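Local coordinates for N-methyltransferase (Streptoalloteichus sp. ATCC 53650, PDB 5BSZ), which probably transfers a methyl group from S-adenosylmethionine to the amino nitrogen of a trideoxysugar for kedarcidin, at residues A[35-40]-A[143-148]; A[47-52]-A[68-73]; A[101-106]-A[134-139]. All coordinates share one frame; numbering follows the deposited sequence.

How the contacts relate
Contacts 1 and 2 involve the mixed sheet of the Rossmann-like methyltransferase fold; contact 3 lies beside it. Contact 2 joins two neighbouring parallel strands, 50-54 and 71-76. Contact 1 lays helix 30-44 on strand 143-146 of the same sheet. Contact 3 ties the loop before strand 110-113 to the end of helix 124-135. Contacts 2 and 3 follow each other along the chain, and both are nested in the loop closed by contact 1. Their centres lie about 13 Å (1 and 2), 14 Å (2 and 3) and 17 Å (1 and 3) apart. Val37 packs on Leu51, and Arg106 forms a salt bridge with Asp71. These links join helix 30-44 and the 101-106 loop to the sheet, close to residues that bind S-adenosylhomocysteine.

Contact 1 (A[35-40]-A[143-148]); sequences EWVRRV and VLVIDP
Val40 and Val37 rest on Val145, and this is the more buried, fully apolar part of the contact. Val40 CG1 lies 4.3 Å from Val145 CG2. Val37 CG2 comes within 4.5 Å of Val145 CG1, so the two methyls of Val145 serve different helix residues. Val143 CG1 extends the patch to the backbone O of Val40, at 4.4 Å. Helix 30-44 runs roughly against the strand here, with segment axes at 151° and 9.6 Å apart. The other face of the strand carries Leu144 and Ile146, which pack on helix 124-135.

Toward Asp147 the contact is thinner, and Trp36 is partly exposed. Only the rim of the Trp36 ring reaches across, with CZ3 3.9 Å from Asp147 OD2. The oxygen lies near the ring plane, and the carboxylate plane stands 86° from it. With CG anti to the backbone N (chi1 -179°), Asp147 places that carbon 4.2 Å from Trp36 CZ3. The carboxylate is held from elsewhere: OD2 accepts a hydrogen bond from the backbone N of Thr115, a residue that binds S-adenosylhomocysteine, and OD1 pairs with Arg238. On the outer side of the helix, Arg38 grips Glu35 side-on through NE and NH2. No hydrogen bond crosses between the segments, so here the helix meets the strand by apolar packing, apart from the Trp36 rim at Asp147, whose charge is probably balanced by Arg238.

Contact 2 (A[47-52]-A[68-73]); sequences GARSLL and HFPDAA
Arg49, Leu51, Asp71 and Ala73 share the backbone bonds that join these parallel strands. The strands belong to the beta-alpha-beta unit 50-54, 60-65, 71-76 of the Rossmann-like fold. Ala73 N donates to Leu51 O at 2.9 Å, Leu51 N to Asp71 O at 3.1 Å, and Asp71 N to Arg49 O at 3.2 Å. At the exposed end, the charges of Arg49 and Asp71 do not touch, and a water links them. Asp71 OD2 has its salt bridge with Arg106. The Arg49 guanidinium puts one face over Pro70 CG.

Packing takes over on the face of Leu51 and Ala72. Phe69 CG lies anti to the carbonyl carbon (chi1 -60°), which sets it 4.0 Å from Leu51 CB. Leu51 CD1 sits over one face of the Phe69 ring in a CH-pi contact, 4.3 Å from the centroid. Ala48 CB meets the ring edge, and Val41 of helix 30-44 also touches Phe69. An alanine in place of Phe69 would probably open a gap under Leu51 CD1 and beside Ala48 CB. On the face of Ser50 and Ala73, the contact ends with Leu52 CD1 3.9 Å from Ala73 CB.

Contact 3 (A[101-106]-A[134-139]); sequences DFDLGR and MARHLP
Arg136 NH2 is gripped by three acceptors of the loop 101-106. Asp101 OD2 lies 3.1 Å from Arg136 NH2 and is met on its anti side. The backbone O of Phe102 is also 3.1 Å from Arg136 NH2, with the donor above the carbonyl plane. Asp103 OD2 adds a weak third bond to the same nitrogen. Next to it, Arg136 NE donates to Asp103 OD1 at 3.0 Å, on the syn side of the carboxylate. The carboxylate of Asp103 is turned 23° from the guanidinium plane. Arg136 reaches this far because its chain is extended from CG to NE (chi3 -176°). Two acidic groups share one arginine, so their charges are probably only partly offset by it.

His137 forms the inner part of the contact. Its NE2 accepts a bond from Leu104 N at 3.0 Å, and that donor lies in the ring plane. ND1 is bonded to the O of Ala133, one helix turn back. With both nitrogens used, the ring can hardly turn, and a neutral form with the proton on ND1 is likely. The Phe102 ring is tilted 20° from that of His137 and displaced, with little overlap and centroids 4.5 Å apart; its closest approach is doubtful. Water 2 is on the opposite face of His137. It donates to Arg136 O at 2.7 Å and to Arg106 O.

Arg136 and His137 are the central residues of the type I turn from Ala135 to Leu138, which ends helix 124-135. Phe102 and Leu104 pack on Leu52, and Met134 on Val111. The arrangement fits the Rossmann-like methyltransferase fold, where loops at the C-terminal ends of the parallel strands line the cofactor site, as Asp98 and Met99 do after strand 94-96.

Contact 1 (A[35-40]-A[143-148])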
loop_
_atom_site.group_PDB
_atom_site.type_symbol
_atom_site.label_atom_id
_atom_site.label_comp_id
_atom_site.label_asym_id
_atom_site.label_seq_id
_atom_site.Cartn_x
_atom_site.Cartn_y
_atom_site.Cartn_z
ATOM N N GLU A 35 -18.654 -18.009 31.203
ATOM C CA GLU A 35 -19.841 -18.458 31.921
ATOM C C GLU A 35 -20.726 -19.404 31.127
ATOM O O GLU A 35 -21.215 -20.431 31.682
ATOM C CB GLU A 35 -20.592 -17.230 32.488
ATOM C CG GLU A 35 -21.901 -17.502 33.217
ATOM C CD GLU A 35 -21.764 -18.504 34.343
ATOM O OE1 GLU A 35 -22.766 -19.228 34.588
ATOM O OE2 GLU A 35 -20.641 -18.677 34.896
ATOM N N TRP A 36 -20.969 -19.100 29.841
ATOM C CA TRP A 36 -21.673 -20.099 29.028
ATOM C C TRP A 36 -21.066 -21.485 29.146
ATOM O O TRP A 36 -21.760 -22.483 29.320
ATOM C CB TRP A 36 -21.690 -19.806 27.535
ATOM C CG TRP A 36 -22.203 -18.476 27.118
ATOM C CD1 TRP A 36 -23.099 -17.683 27.779
ATOM C CD2 TRP A 36 -21.843 -17.777 25.915
ATOM N NE1 TRP A 36 -23.291 -16.507 27.073
ATOM C CE2 TRP A 36 -22.566 -16.556 25.911
ATOM C CE3 TRP A 36 -21.000 -18.072 24.837
ATOM C CZ2 TRP A 36 -22.464 -15.633 24.877
ATOM C CZ3 TRP A 36 -20.899 -17.138 23.796
ATOM C CH2 TRP A 36 -21.633 -15.949 23.825
ATOM N N VAL A 37 -19.752 -21.554 28.970
ATOM C CA VAL A 37 -19.051 -22.832 28.961
ATOM C C VAL A 37 -19.208 -23.508 30.341
ATOM O O VAL A 37 -19.605 -24.668 30.423
ATOM C CB VAL A 37 -17.539 -22.642 28.659
ATOM C CG1 VAL A 37 -16.807 -23.988 28.773
ATOM C CG2 VAL A 37 -17.338 -22.049 27.260
ATOM N N ARG A 38 -18.919 -22.776 31.406
ATOM C CA ARG A 38 -18.963 -23.314 32.769
ATOM C C ARG A 38 -20.339 -23.952 33.047
ATOM O O ARG A 38 -20.471 -25.090 33.513
ATOM C CB ARG A 38 -18.666 -22.206 33.796
ATOM C CG ARG A 38 -18.802 -22.674 35.260
ATOM C CD ARG A 38 -18.953 -21.525 36.257
ATOM N NE ARG A 38 -20.342 -21.096 36.218
ATOM C CZ ARG A 38 -21.351 -21.779 36.775
ATOM N NH1 ARG A 38 -21.129 -22.843 37.551
ATOM N NH2 ARG A 38 -22.593 -21.350 36.583
ATOM N N ARG A 39 -21.372 -23.199 32.696
ATOM C CA ARG A 39 -22.758 -23.553 32.979
ATOM C C ARG A 39 -23.180 -24.780 32.208
ATOM O O ARG A 39 -23.731 -25.725 32.786
ATOM C CB ARG A 39 -23.666 -22.362 32.651
ATOM C CG ARG A 39 -25.145 -22.540 32.918
ATOM C CD ARG A 39 -25.951 -21.416 32.270
ATOM N NE ARG A 39 -27.048 -22.006 31.510
ATOM C CZ ARG A 39 -28.229 -21.441 31.303
ATOM N NH1 ARG A 39 -29.147 -22.095 30.605
ATOM N NH2 ARG A 39 -28.490 -20.228 31.769
ATOM N N VAL A 40 -22.944 -24.789 30.895
ATOM C CA VAL A 40 -23.350 -25.907 30.060
ATOM C C VAL A 40 -22.587 -27.199 30.456
ATOM O O VAL A 40 -23.115 -28.309 30.426
ATOM C CB VAL A 40 -23.080 -25.570 28.567
ATOM C CG1 VAL A 40 -23.127 -26.818 27.734
ATOM C CG2 VAL A 40 -24.072 -24.539 28.030
ATOM N N VAL A 143 -17.915 -33.289 27.934
ATOM C CA VAL A 143 -18.721 -32.258 27.237
ATOM C C VAL A 143 -17.889 -31.442 26.235
ATOM O O VAL A 143 -16.836 -30.859 26.570
ATOM C CB VAL A 143 -19.344 -31.293 28.237
ATOM C CG1 VAL A 143 -20.393 -30.394 27.598
ATOM C CG2 VAL A 143 -19.985 -32.042 29.425
ATOM N N LEU A 144 -18.409 -31.398 25.020
ATOM C CA LEU A 144 -17.768 -30.687 23.921
ATOM C C LEU A 144 -18.663 -29.485 23.630
ATOM O O LEU A 144 -19.876 -29.633 23.407
ATOM C CB LEU A 144 -17.634 -31.602 22.723
ATOM C CG LEU A 144 -16.566 -31.241 21.687
ATOM C CD1 LEU A 144 -16.552 -32.379 20.677
ATOM C CD2 LEU A 144 -16.828 -29.926 20.986
ATOM N N VAL A 145 -18.093 -28.303 23.768
ATOM C CA VAL A 145 -18.832 -27.034 23.568
ATOM C C VAL A 145 -18.264 -26.243 22.390
ATOM O O VAL A 145 -17.117 -25.763 22.388
ATOM C CB VAL A 145 -18.800 -26.148 24.820
ATOM C CG1 VAL A 145 -19.654 -24.922 24.706
ATOM C CG2 VAL A 145 -19.194 -26.904 26.086
ATOM N N ILE A 146 -19.110 -26.050 21.388
ATOM C CA ILE A 146 -18.741 -25.241 20.192
ATOM C C ILE A 146 -19.601 -23.988 20.114
ATOM O O ILE A 146 -20.843 -24.070 20.162
ATOM C CB ILE A 146 -18.972 -26.059 18.926
ATOM C CG1 ILE A 146 -18.088 -27.301 18.948
ATOM C CG2 ILE A 146 -18.707 -25.209 17.685
ATOM C CD1 ILE A 146 -18.422 -28.294 17.854
ATOM N N ASP A 147 -18.915 -22.847 20.137
ATOM C CA ASP A 147 -19.499 -21.552 19.862
ATOM C C ASP A 147 -19.344 -21.348 18.347
ATOM O O ASP A 147 -18.270 -20.991 17.863
ATOM C CB ASP A 147 -18.762 -20.450 20.638
ATOM C CG ASP A 147 -19.353 -19.043 20.411
ATOM O OD1 ASP A 147 -20.473 -18.935 19.832
ATOM O OD2 ASP A 147 -18.665 -18.047 20.782
ATOM N N PRO A 148 -20.388 -21.685 17.588
ATOM C CA PRO A 148 -20.305 -21.737 16.143
ATOM C C PRO A 148 -20.167 -20.345 15.552
ATOM O O PRO A 148 -20.449 -19.350 16.223
ATOM C CB PRO A 148 -21.654 -22.370 15.740
ATOM C CG PRO A 148 -22.580 -21.803 16.743
ATOM C CD PRO A 148 -21.786 -21.798 18.037
#

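Contact 2 (A[47-52]-A[68-73])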
loop_
_atom_site.group_PDB
_atom_site.type_symbol
_atom_site.label_atom_id
_atom_site.label_comp_id
_atom_site.label_asym_id
_atom_site.label_seq_id
_atom_site.Cartn_x
_atom_site.Cartn_y
_atom_site.Cartn_z
ATOM N N GLY A 47 -19.134 -32.585 38.350
ATOM C CA GLY A 47 -17.821 -32.597 38.978
ATOM C C GLY A 47 -16.727 -32.127 38.040
ATOM O O GLY A 47 -15.565 -32.259 38.390
ATOM N N ALA A 48 -17.063 -31.583 36.859
ATOM C CA ALA A 48 -16.040 -31.291 35.825
ATOM C C ALA A 48 -14.939 -30.394 36.377
ATOM O O ALA A 48 -15.230 -29.325 36.954
ATOM C CB ALA A 48 -16.703 -30.602 34.629
ATOM N N ARG A 49 -13.667 -30.753 36.191
ATOM C CA ARG A 49 -12.590 -29.878 36.718
ATOM C C ARG A 49 -11.429 -29.625 35.770
ATOM O O ARG A 49 -10.541 -28.824 36.061
ATOM C CB ARG A 49 -12.033 -30.387 38.053
ATOM C CG ARG A 49 -11.326 -31.722 37.994
ATOM C CD ARG A 49 -10.706 -32.200 39.318
ATOM N NE ARG A 49 -9.884 -31.258 40.090
ATOM C CZ ARG A 49 -8.569 -31.031 40.021
ATOM N NH1 ARG A 49 -8.057 -30.145 40.875
ATOM N NH2 ARG A 49 -7.732 -31.603 39.137
ATOM N N SER A 50 -11.427 -30.338 34.649
ATOM C CA SER A 50 -10.415 -30.177 33.635
ATOM C C SER A 50 -11.055 -29.727 32.317
ATOM O O SER A 50 -12.153 -30.156 31.969
ATOM C CB SER A 50 -9.631 -31.462 33.394
ATOM O OG SER A 50 -10.432 -32.490 32.895
ATOM N N LEU A 51 -10.327 -28.857 31.624
ATOM C CA LEU A 51 -10.866 -28.204 30.399
ATOM C C LEU A 51 -9.741 -27.890 29.420
ATOM O O LEU A 51 -8.669 -27.365 29.800
ATOM C CB LEU A 51 -11.608 -26.922 30.763
ATOM C CG LEU A 51 -12.235 -26.172 29.560
ATOM C CD1 LEU A 51 -13.577 -25.594 29.930
ATOM C CD2 LEU A 51 -11.327 -25.083 29.054
ATOM N N LEU A 52 -9.994 -28.205 28.152
ATOM C CA LEU A 52 -9.150 -27.764 27.053
ATOM C C LEU A 52 -9.847 -26.756 26.112
ATOM O O LEU A 52 -10.958 -27.008 25.671
ATOM C CB LEU A 52 -8.731 -28.983 26.259
ATOM C CG LEU A 52 -8.030 -28.688 24.930
ATOM C CD1 LEU A 52 -6.608 -28.208 25.150
ATOM C CD2 LEU A 52 -8.016 -29.807 23.932
ATOM N N HIS A 68 -12.593 -22.369 37.825
ATOM C CA HIS A 68 -13.573 -23.456 37.930
ATOM C C HIS A 68 -12.984 -24.759 37.461
ATOM O O HIS A 68 -13.401 -25.826 37.909
ATOM C CB HIS A 68 -14.849 -23.055 37.161
ATOM C CG HIS A 68 -15.404 -21.747 37.632
ATOM N ND1 HIS A 68 -15.857 -21.568 38.926
ATOM C CD2 HIS A 68 -15.463 -20.523 37.041
ATOM C CE1 HIS A 68 -16.219 -20.305 39.096
ATOM N NE2 HIS A 68 -16.007 -19.656 37.964
ATOM N N PHE A 69 -12.043 -24.672 36.522
ATOM C CA PHE A 69 -11.506 -25.845 35.862
ATOM C C PHE A 69 -9.995 -25.764 36.036
ATOM O O PHE A 69 -9.272 -25.432 35.100
ATOM C CB PHE A 69 -11.907 -25.903 34.389
ATOM C CG PHE A 69 -13.397 -25.941 34.186
ATOM C CD1 PHE A 69 -14.104 -27.115 34.338
ATOM C CD2 PHE A 69 -14.077 -24.785 33.852
ATOM C CE1 PHE A 69 -15.478 -27.131 34.156
ATOM C CE2 PHE A 69 -15.444 -24.775 33.668
ATOM C CZ PHE A 69 -16.155 -25.950 33.817
ATOM N N PRO A 70 -9.520 -25.996 37.274
ATOM C CA PRO A 70 -8.113 -25.699 37.590
ATOM C C PRO A 70 -7.115 -26.560 36.801
ATOM O O PRO A 70 -5.969 -26.178 36.698
ATOM C CB PRO A 70 -8.039 -25.948 39.115
ATOM C CG PRO A 70 -9.172 -26.906 39.422
ATOM C CD PRO A 70 -10.265 -26.403 38.483
ATOM N N ASP A 71 -7.516 -27.676 36.211
ATOM C CA ASP A 71 -6.574 -28.513 35.420
ATOM C C ASP A 71 -6.924 -28.213 33.933
ATOM O O ASP A 71 -7.761 -28.873 33.314
ATOM C CB ASP A 71 -6.752 -29.981 35.819
ATOM C CG ASP A 71 -6.061 -30.985 34.909
ATOM O OD1 ASP A 71 -5.068 -30.641 34.238
ATOM O OD2 ASP A 71 -6.531 -32.161 34.842
ATOM N N ALA A 72 -6.262 -27.198 33.382
ATOM C CA ALA A 72 -6.673 -26.635 32.078
ATOM C C ALA A 72 -5.516 -26.642 31.093
ATOM O O ALA A 72 -4.324 -26.714 31.486
ATOM C CB ALA A 72 -7.177 -25.208 32.268
ATOM N N ALA A 73 -5.863 -26.511 29.810
ATOM C CA ALA A 73 -4.860 -26.371 28.759
ATOM C C ALA A 73 -5.435 -25.612 27.578
ATOM O O ALA A 73 -6.666 -25.489 27.436
ATOM C CB ALA A 73 -4.325 -27.710 28.259
HETATM O O HOH W 1 -8.263 -33.196 36.661
#

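Contact 3 (A[101-106]-A[134-139])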
loop_
_atom_site.group_PDB
_atom_site.type_symbol
_atom_site.label_atom_id
_atom_site.label_comp_id
_atom_site.label_asym_id
_atom_site.label_seq_id
_atom_site.Cartn_x
_atom_site.Cartn_y
_atom_site.Cartn_z
ATOM N N ASP A 101 -6.139 -31.562 13.522
ATOM C CA ASP A 101 -5.594 -32.885 13.800
ATOM C C ASP A 101 -4.476 -32.725 14.840
ATOM O O ASP A 101 -3.375 -32.229 14.529
ATOM C CB ASP A 101 -5.100 -33.492 12.493
ATOM C CG ASP A 101 -4.586 -34.921 12.688
ATOM O OD1 ASP A 101 -3.443 -35.204 12.314
ATOM O OD2 ASP A 101 -5.277 -35.675 13.380
ATOM N N PHE A 102 -4.840 -32.909 16.101
ATOM C CA PHE A 102 -3.904 -32.769 17.214
ATOM C C PHE A 102 -4.211 -33.950 18.181
ATOM O O PHE A 102 -5.281 -34.577 18.127
ATOM C CB PHE A 102 -4.038 -31.402 17.923
ATOM C CG PHE A 102 -5.334 -31.209 18.662
ATOM C CD1 PHE A 102 -6.465 -30.713 18.028
ATOM C CD2 PHE A 102 -5.428 -31.520 20.018
ATOM C CE1 PHE A 102 -7.672 -30.591 18.697
ATOM C CE2 PHE A 102 -6.623 -31.392 20.690
ATOM C CZ PHE A 102 -7.754 -30.915 20.038
ATOM N N ASP A 103 -3.267 -34.228 19.061
ATOM C CA ASP A 103 -3.410 -35.311 20.057
ATOM C C ASP A 103 -2.437 -34.971 21.171
ATOM O O ASP A 103 -1.244 -34.849 20.966
ATOM C CB ASP A 103 -3.073 -36.651 19.404
ATOM C CG ASP A 103 -4.266 -37.236 18.687
ATOM O OD1 ASP A 103 -5.244 -37.596 19.386
ATOM O OD2 ASP A 103 -4.246 -37.301 17.429
ATOM N N LEU A 104 -2.991 -34.775 22.346
ATOM C CA LEU A 104 -2.269 -34.308 23.501
ATOM C C LEU A 104 -1.979 -35.519 24.438
ATOM O O LEU A 104 -1.349 -35.313 25.433
ATOM C CB LEU A 104 -3.172 -33.338 24.260
ATOM C CG LEU A 104 -3.593 -32.095 23.475
ATOM C CD1 LEU A 104 -4.253 -31.103 24.409
ATOM C CD2 LEU A 104 -2.409 -31.404 22.810
ATOM N N GLY A 105 -2.498 -36.716 24.164
ATOM C CA GLY A 105 -2.214 -37.894 24.994
ATOM C C GLY A 105 -2.929 -37.897 26.334
ATOM O O GLY A 105 -2.465 -38.543 27.241
ATOM N N ARG A 106 -4.018 -37.133 26.485
ATOM C CA ARG A 106 -4.871 -37.118 27.676
ATOM C C ARG A 106 -6.258 -36.676 27.279
ATOM O O ARG A 106 -6.487 -36.160 26.154
ATOM C CB ARG A 106 -4.349 -36.165 28.766
ATOM C CG ARG A 106 -4.380 -34.682 28.295
ATOM C CD ARG A 106 -4.268 -33.748 29.495
ATOM N NE ARG A 106 -5.415 -33.861 30.374
ATOM C CZ ARG A 106 -5.552 -33.182 31.491
ATOM N NH1 ARG A 106 -4.560 -32.424 31.927
ATOM N NH2 ARG A 106 -6.644 -33.385 32.217
ATOM N N MET A 134 -11.266 -32.919 18.781
ATOM C CA MET A 134 -11.810 -32.485 20.066
ATOM C C MET A 134 -12.425 -33.622 20.908
ATOM O O MET A 134 -12.097 -33.749 22.078
ATOM C CB MET A 134 -12.829 -31.334 19.946
ATOM C CG MET A 134 -12.135 -30.058 19.410
ATOM S SD MET A 134 -13.402 -28.856 18.954
ATOM C CE MET A 134 -12.288 -27.793 18.037
ATOM N N ALA A 135 -13.323 -34.402 20.300
ATOM C CA ALA A 135 -14.031 -35.511 20.960
ATOM C C ALA A 135 -13.097 -36.610 21.493
ATOM O O ALA A 135 -13.402 -37.200 22.537
ATOM C CB ALA A 135 -15.044 -36.122 19.989
ATOM N N ARG A 136 -11.979 -36.890 20.833
ATOM C CA ARG A 136 -11.069 -37.868 21.414
ATOM C C ARG A 136 -10.243 -37.354 22.572
ATOM O O ARG A 136 -9.432 -38.099 23.116
ATOM C CB ARG A 136 -10.164 -38.494 20.383
ATOM C CG ARG A 136 -9.214 -37.578 19.699
ATOM C CD ARG A 136 -8.782 -38.259 18.399
ATOM N NE ARG A 136 -7.774 -37.437 17.740
ATOM C CZ ARG A 136 -7.814 -36.996 16.476
ATOM N NH1 ARG A 136 -8.813 -37.313 15.636
ATOM N NH2 ARG A 136 -6.826 -36.218 16.058
ATOM N N HIS A 137 -10.409 -36.080 22.927
ATOM C CA HIS A 137 -9.827 -35.612 24.173
ATOM C C HIS A 137 -10.819 -35.571 25.297
ATOM O O HIS A 137 -10.601 -34.851 26.282
ATOM C CB HIS A 137 -9.208 -34.238 23.994
ATOM C CG HIS A 137 -8.000 -34.288 23.127
ATOM N ND1 HIS A 137 -8.062 -34.359 21.746
ATOM C CD2 HIS A 137 -6.695 -34.377 23.460
ATOM C CE1 HIS A 137 -6.834 -34.439 21.267
ATOM N NE2 HIS A 137 -5.992 -34.465 22.289
ATOM N N LEU A 138 -11.916 -36.314 25.130
ATOM C CA LEU A 138 -12.932 -36.419 26.167
ATOM C C LEU A 138 -13.097 -37.854 26.659
ATOM O O LEU A 138 -13.025 -38.779 25.842
ATOM C CB LEU A 138 -14.310 -36.024 25.632
ATOM C CG LEU A 138 -14.488 -34.565 25.219
ATOM C CD1 LEU A 138 -15.819 -34.357 24.529
ATOM C CD2 LEU A 138 -14.372 -33.685 26.415
ATOM N N PRO A 139 -13.389 -38.036 27.958
ATOM C CA PRO A 139 -13.819 -39.372 28.382
ATOM C C PRO A 139 -15.304 -39.578 28.071
ATOM O O PRO A 139 -15.979 -38.660 27.610
ATOM C CB PRO A 139 -13.650 -39.302 29.882
ATOM C CG PRO A 139 -14.097 -37.917 30.178
ATOM C CD PRO A 139 -13.441 -37.093 29.080
HETATM O O HOH W 2 -6.762 -38.000 23.697
#